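Local structure of cobalamin biosynthesis protein CobN (Mycobacterium tuberculosis, 7C6O) at residues A[989-1003]-A[1029-1043]. The protein is the large, catalytic subunit of cobaltochelatase, the enzyme that inserts cobalt into the corrin ring during cobalamin biosynthesis, probably together with partner subunits. Residues are numbered along the deposited sequence; the frame is centred on the assembly and turned at random.
Sequences RRATTRIFGSKPGTY and WGGFAYGRDLDGREA
Tyr1034 turns the end of its ring to the backbone of 989-1003: its OH donates to Ser998 O at 2.5 Å, nearly along the C=O, and that oxygen lies at the ring's edge, in its plane. Glycine suits position 997, because the ring edge passes close to its backbone and a side chain would meet it. Gly1040 CA rests 3.5 Å above one face of the same ring and is itself pressed by Pro1000 CG, a tight contact that a residue without a side chain can accept. Strands 995-997 and 1032-1034 pair antiparallel but strongly twisted (128°), with Tyr1034 N donating to Ile995 O (2.9 Å), Gly997 N to Phe1032 O, and Phe996 opposite Ala1033. The hairpin 1032-1034/1041-1042, with a G1 bulge where Gly1040 and Arg1041 face Ala1033, thereby extends the mixed sheet beyond 995-997 and forms its edge. Small Ala1033 lets Thr993 CG2 come within 3.6 Å of its CB.

Arg989 is a second firm point: bends at chi2 (73°) and chi3 bring NH1 to an in-plane lone pair of Arg1036 O (2.8 Å), while Leu1038 CD1 covers one guanidinium face. The margins are looser. Lys999 lays CB over a face of Phe1032, 3.7 Å from the ring centroid. Arg1036, Asp1039 and Arg1041 are solvent-exposed, and Arg1041 NH2 meets Thr993 OG1 through a water. The chemistry thus implies a hairpin fixed centrally by backbone carbonyls, while Lys999 and Arg989 pair with Asp525 and Asp956, and Arg1036 of the hairpin with Asp957.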
loop_
_atom_site.group_PDB
_atom_site.type_symbol
_atom_site.label_atom_id
_atom_site.label_comp_id
_atom_site.label_asym_id
_atom_site.label_seq_id
_atom_site.Cartn_x
_atom_site.Cartn_y
_atom_site.Cartn_z
ATOM N N ARG A 989 -5.285 -14.027 27.410
ATOM C CA ARG A 989 -4.865 -13.551 26.093
ATOM C C ARG A 989 -5.786 -14.075 24.998
ATOM O O ARG A 989 -6.136 -13.341 24.066
ATOM C CB ARG A 989 -3.414 -13.958 25.826
ATOM C CG ARG A 989 -2.938 -13.752 24.384
ATOM C CD ARG A 989 -2.706 -12.278 24.031
ATOM N NE ARG A 989 -3.947 -11.578 23.705
ATOM C CZ ARG A 989 -4.002 -10.376 23.138
ATOM N NH1 ARG A 989 -2.886 -9.733 22.822
ATOM N NH2 ARG A 989 -5.179 -9.817 22.881
ATOM N N ARG A 990 -6.196 -15.342 25.093
ATOM C CA ARG A 990 -7.141 -15.876 24.118
ATOM C C ARG A 990 -8.490 -15.175 24.218
ATOM O O ARG A 990 -9.136 -14.907 23.198
ATOM C CB ARG A 990 -7.311 -17.383 24.312
ATOM C CG ARG A 990 -6.086 -18.212 23.961
ATOM C CD ARG A 990 -6.437 -19.693 23.968
ATOM N NE ARG A 990 -7.603 -19.954 23.129
ATOM C CZ ARG A 990 -8.273 -21.101 23.110
ATOM N NH1 ARG A 990 -7.897 -22.105 23.889
ATOM N NH2 ARG A 990 -9.324 -21.239 22.314
ATOM N N ALA A 991 -8.923 -14.857 25.441
ATOM C CA ALA A 991 -10.237 -14.259 25.646
ATOM C C ALA A 991 -10.338 -12.845 25.088
ATOM O O ALA A 991 -11.452 -12.372 24.843
ATOM C CB ALA A 991 -10.584 -14.255 27.135
ATOM N N THR A 992 -9.215 -12.159 24.884
ATOM C CA THR A 992 -9.220 -10.814 24.320
ATOM C C THR A 992 -8.723 -10.782 22.880
ATOM O O THR A 992 -8.447 -9.698 22.353
ATOM C CB THR A 992 -8.378 -9.870 25.177
ATOM O OG1 THR A 992 -7.029 -10.351 25.239
ATOM C CG2 THR A 992 -8.954 -9.775 26.586
ATOM N N THR A 993 -8.595 -11.938 22.235
ATOM C CA THR A 993 -8.132 -11.992 20.856
ATOM C C THR A 993 -9.265 -11.573 19.929
ATOM O O THR A 993 -10.356 -12.153 19.971
ATOM C CB THR A 993 -7.634 -13.395 20.515
ATOM O OG1 THR A 993 -6.480 -13.694 21.312
ATOM C CG2 THR A 993 -7.260 -13.488 19.047
ATOM N N ARG A 994 -9.009 -10.557 19.102
ATOM C CA ARG A 994 -10.008 -10.039 18.167
ATOM C C ARG A 994 -9.485 -9.793 16.759
ATOM O O ARG A 994 -10.304 -9.667 15.839
ATOM C CB ARG A 994 -10.610 -8.728 18.695
ATOM C CG ARG A 994 -11.453 -8.871 19.950
ATOM C CD ARG A 994 -12.693 -9.709 19.695
ATOM N NE ARG A 994 -13.587 -9.722 20.851
ATOM C CZ ARG A 994 -13.461 -10.547 21.886
ATOM N NH1 ARG A 994 -12.472 -11.433 21.915
ATOM N NH2 ARG A 994 -14.322 -10.488 22.894
ATOM N N ILE A 995 -8.175 -9.709 16.544
ATOM C CA ILE A 995 -7.607 -9.321 15.258
ATOM C C ILE A 995 -7.073 -10.566 14.562
ATOM O O ILE A 995 -6.208 -11.268 15.099
ATOM C CB ILE A 995 -6.499 -8.273 15.434
ATOM C CG1 ILE A 995 -6.990 -7.118 16.309
ATOM C CG2 ILE A 995 -6.035 -7.757 14.074
ATOM C CD1 ILE A 995 -5.904 -6.143 16.689
ATOM N N PHE A 996 -7.573 -10.831 13.359
ATOM C CA PHE A 996 -7.146 -11.980 12.576
ATOM C C PHE A 996 -6.682 -11.511 11.203
ATOM O O PHE A 996 -7.093 -10.451 10.725
ATOM C CB PHE A 996 -8.277 -13.010 12.454
ATOM C CG PHE A 996 -8.780 -13.501 13.783
ATOM C CD1 PHE A 996 -8.226 -14.625 14.376
ATOM C CD2 PHE A 996 -9.783 -12.821 14.455
ATOM C CE1 PHE A 996 -8.676 -15.071 15.610
ATOM C CE2 PHE A 996 -10.237 -13.260 15.688
ATOM C CZ PHE A 996 -9.684 -14.387 16.264
ATOM N N GLY A 997 -5.804 -12.294 10.585
ATOM C CA GLY A 997 -5.270 -11.911 9.296
ATOM C C GLY A 997 -4.636 -13.078 8.572
ATOM O O GLY A 997 -4.722 -14.227 9.008
ATOM N N SER A 998 -3.997 -12.758 7.446
ATOM C CA SER A 998 -3.297 -13.761 6.654
ATOM C C SER A 998 -2.227 -14.458 7.487
ATOM O O SER A 998 -1.692 -13.896 8.445
ATOM C CB SER A 998 -2.650 -13.113 5.425
ATOM O OG SER A 998 -3.622 -12.717 4.472
ATOM N N LYS A 999 -1.924 -15.698 7.111
ATOM C CA LYS A 999 -0.831 -16.421 7.744
ATOM C C LYS A 999 0.453 -15.600 7.642
ATOM O O LYS A 999 0.712 -14.985 6.598
ATOM C CB LYS A 999 -0.640 -17.788 7.080
ATOM C CG LYS A 999 0.455 -18.648 7.697
ATOM C CD LYS A 999 0.491 -20.041 7.085
ATOM C CE LYS A 999 1.536 -20.914 7.771
ATOM N NZ LYS A 999 1.607 -22.288 7.197
ATOM N N PRO A 1000 1.257 -15.541 8.707
ATOM C CA PRO A 1000 2.517 -14.793 8.639
ATOM C C PRO A 1000 3.355 -15.237 7.453
ATOM O O PRO A 1000 3.453 -16.427 7.146
ATOM C CB PRO A 1000 3.205 -15.131 9.966
ATOM C CG PRO A 1000 2.102 -15.500 10.876
ATOM C CD PRO A 1000 1.039 -16.141 10.034
ATOM N N GLY A 1001 3.954 -14.260 6.781
ATOM C CA GLY A 1001 4.733 -14.525 5.599
ATOM C C GLY A 1001 3.929 -14.723 4.335
ATOM O O GLY A 1001 4.521 -15.023 3.291
ATOM N N THR A 1002 2.602 -14.577 4.384
ATOM C CA THR A 1002 1.722 -14.840 3.250
ATOM C C THR A 1002 0.679 -13.734 3.147
ATOM O O THR A 1002 0.565 -12.868 4.021
ATOM C CB THR A 1002 1.011 -16.196 3.371
ATOM O OG1 THR A 1002 -0.111 -16.070 4.255
ATOM C CG2 THR A 1002 1.941 -17.251 3.918
ATOM N N TYR A 1003 -0.131 -13.821 2.088
ATOM C CA TYR A 1003 -1.137 -12.823 1.759
ATOM C C TYR A 1003 -2.379 -13.505 1.205
ATOM O O TYR A 1003 -2.359 -14.679 0.834
ATOM C CB TYR A 1003 -0.582 -11.811 0.745
ATOM C CG TYR A 1003 0.672 -11.162 1.258
ATOM C CD1 TYR A 1003 0.600 -10.043 2.069
ATOM C CD2 TYR A 1003 1.925 -11.703 0.986
ATOM C CE1 TYR A 1003 1.732 -9.461 2.574
ATOM C CE2 TYR A 1003 3.073 -11.124 1.493
ATOM C CZ TYR A 1003 2.966 -10.001 2.287
ATOM O OH TYR A 1003 4.091 -9.407 2.801
ATOM N N TRP A 1029 -6.623 -19.545 5.352
ATOM C CA TRP A 1029 -5.858 -18.382 4.930
ATOM C C TRP A 1029 -5.894 -17.236 5.930
ATOM O O TRP A 1029 -5.006 -16.380 5.890
ATOM C CB TRP A 1029 -6.371 -17.873 3.574
ATOM C CG TRP A 1029 -6.033 -18.767 2.412
ATOM C CD1 TRP A 1029 -6.384 -20.077 2.254
ATOM C CD2 TRP A 1029 -5.292 -18.407 1.240
ATOM N NE1 TRP A 1029 -5.903 -20.555 1.060
ATOM C CE2 TRP A 1029 -5.232 -19.550 0.416
ATOM C CE3 TRP A 1029 -4.678 -17.228 0.803
ATOM C CZ2 TRP A 1029 -4.575 -19.551 -0.814
ATOM C CZ3 TRP A 1029 -4.031 -17.229 -0.421
ATOM C CH2 TRP A 1029 -3.984 -18.385 -1.215
ATOM N N GLY A 1030 -6.880 -17.200 6.826
ATOM C CA GLY A 1030 -7.029 -16.066 7.719
ATOM C C GLY A 1030 -7.241 -16.399 9.183
ATOM O O GLY A 1030 -7.562 -15.511 9.980
ATOM N N GLY A 1031 -7.055 -17.662 9.558
ATOM C CA GLY A 1031 -7.253 -18.073 10.936
ATOM C C GLY A 1031 -6.028 -17.877 11.807
ATOM O O GLY A 1031 -5.589 -18.805 12.493
ATOM N N PHE A 1032 -5.478 -16.665 11.802
ATOM C CA PHE A 1032 -4.231 -16.356 12.491
ATOM C C PHE A 1032 -4.389 -15.049 13.251
ATOM O O PHE A 1032 -4.870 -14.057 12.695
ATOM C CB PHE A 1032 -3.075 -16.287 11.486
ATOM C CG PHE A 1032 -2.915 -17.546 10.691
ATOM C CD1 PHE A 1032 -3.614 -17.729 9.508
ATOM C CD2 PHE A 1032 -2.105 -18.573 11.153
ATOM C CE1 PHE A 1032 -3.491 -18.903 8.789
ATOM C CE2 PHE A 1032 -1.978 -19.751 10.437
ATOM C CZ PHE A 1032 -2.670 -19.915 9.255
ATOM N N ALA A 1033 -3.985 -15.049 14.519
ATOM C CA ALA A 1033 -4.258 -13.950 15.436
ATOM C C ALA A 1033 -3.084 -12.983 15.498
ATOM O O ALA A 1033 -1.924 -13.401 15.556
ATOM C CB ALA A 1033 -4.563 -14.480 16.836
ATOM N N TYR A 1034 -3.391 -11.687 15.506
ATOM C CA TYR A 1034 -2.380 -10.642 15.559
ATOM C C TYR A 1034 -2.621 -9.741 16.761
ATOM O O TYR A 1034 -3.757 -9.570 17.214
ATOM C CB TYR A 1034 -2.360 -9.824 14.262
ATOM C CG TYR A 1034 -1.748 -10.602 13.122
ATOM C CD1 TYR A 1034 -0.382 -10.556 12.884
ATOM C CD2 TYR A 1034 -2.530 -11.416 12.309
ATOM C CE1 TYR A 1034 0.189 -11.282 11.856
ATOM C CE2 TYR A 1034 -1.968 -12.147 11.275
ATOM C CZ TYR A 1034 -0.607 -12.074 11.054
ATOM O OH TYR A 1034 -0.038 -12.799 10.031
ATOM N N GLY A 1035 -1.537 -9.172 17.270
ATOM C CA GLY A 1035 -1.541 -8.401 18.493
ATOM C C GLY A 1035 -0.381 -8.788 19.381
ATOM O O GLY A 1035 0.466 -9.607 19.027
ATOM N N ARG A 1036 -0.352 -8.179 20.565
ATOM C CA ARG A 1036 0.738 -8.422 21.504
ATOM C C ARG A 1036 0.763 -9.884 21.937
ATOM O O ARG A 1036 -0.250 -10.431 22.382
ATOM C CB ARG A 1036 0.602 -7.513 22.725
ATOM C CG ARG A 1036 0.756 -6.025 22.432
ATOM C CD ARG A 1036 0.920 -5.233 23.728
ATOM N NE ARG A 1036 0.707 -3.800 23.545
ATOM C CZ ARG A 1036 1.674 -2.924 23.291
ATOM N NH1 ARG A 1036 2.930 -3.334 23.178
ATOM N NH2 ARG A 1036 1.384 -1.636 23.143
ATOM N N ASP A 1037 1.933 -10.512 21.802
ATOM C CA ASP A 1037 2.151 -11.925 22.115
ATOM C C ASP A 1037 1.309 -12.854 21.245
ATOM O O ASP A 1037 1.125 -14.027 21.583
ATOM C CB ASP A 1037 1.897 -12.220 23.598
ATOM C CG ASP A 1037 2.801 -11.419 24.512
ATOM O OD1 ASP A 1037 3.983 -11.225 24.158
ATOM O OD2 ASP A 1037 2.325 -10.979 25.579
ATOM N N LEU A 1038 0.788 -12.352 20.126
ATOM C CA LEU A 1038 0.085 -13.176 19.151
ATOM C C LEU A 1038 0.911 -13.355 17.884
ATOM O O LEU A 1038 1.311 -14.479 17.562
ATOM C CB LEU A 1038 -1.284 -12.557 18.832
ATOM C CG LEU A 1038 -2.238 -12.473 20.025
ATOM C CD1 LEU A 1038 -3.527 -11.761 19.648
ATOM C CD2 LEU A 1038 -2.532 -13.864 20.571
ATOM N N ASP A 1039 1.162 -12.270 17.150
ATOM C CA ASP A 1039 2.151 -12.232 16.069
ATOM C C ASP A 1039 1.872 -13.260 14.974
ATOM O O ASP A 1039 2.800 -13.801 14.365
ATOM C CB ASP A 1039 3.566 -12.415 16.621
ATOM C CG ASP A 1039 3.931 -11.353 17.638
ATOM O OD1 ASP A 1039 3.627 -10.167 17.396
ATOM O OD2 ASP A 1039 4.512 -11.707 18.683
ATOM N N GLY A 1040 0.603 -13.539 14.706
ATOM C CA GLY A 1040 0.240 -14.408 13.606
ATOM C C GLY A 1040 0.156 -15.883 13.921
ATOM O O GLY A 1040 0.077 -16.693 12.988
ATOM N N ARG A 1041 0.168 -16.268 15.196
ATOM C CA ARG A 1041 0.009 -17.675 15.532
ATOM C C ARG A 1041 -1.369 -18.165 15.100
ATOM O O ARG A 1041 -2.341 -17.406 15.072
ATOM C CB ARG A 1041 0.196 -17.893 17.035
ATOM C CG ARG A 1041 -0.961 -17.395 17.891
ATOM C CD ARG A 1041 -0.691 -17.623 19.371
ATOM N NE ARG A 1041 -1.869 -17.358 20.194
ATOM C CZ ARG A 1041 -1.851 -17.290 21.522
ATOM N NH1 ARG A 1041 -0.713 -17.461 22.183
ATOM N NH2 ARG A 1041 -2.971 -17.046 22.192
ATOM N N GLU A 1042 -1.445 -19.446 14.739
ATOM C CA GLU A 1042 -2.723 -20.043 14.371
ATOM C C GLU A 1042 -3.673 -20.000 15.559
ATOM O O GLU A 1042 -3.306 -20.390 16.671
ATOM C CB GLU A 1042 -2.517 -21.486 13.901
ATOM C CG GLU A 1042 -3.802 -22.282 13.656
ATOM C CD GLU A 1042 -4.273 -23.051 14.884
ATOM O OE1 GLU A 1042 -5.411 -22.814 15.341
ATOM O OE2 GLU A 1042 -3.503 -23.894 15.394
ATOM N N ALA A 1043 -4.893 -19.519 15.324
ATOM C CA ALA A 1043 -5.886 -19.369 16.378
ATOM C C ALA A 1043 -7.275 -19.688 15.820
ATOM O O ALA A 1043 -8.202 -18.886 15.887
ATOM C CB ALA A 1043 -5.828 -17.963 16.971
HETATM O O HOH W 1 -5.377 -16.167 20.740
HETATM O O HOH W 2 -6.085 -9.750 18.611
HETATM O O HOH W 3 -2.970 -15.885 3.878
#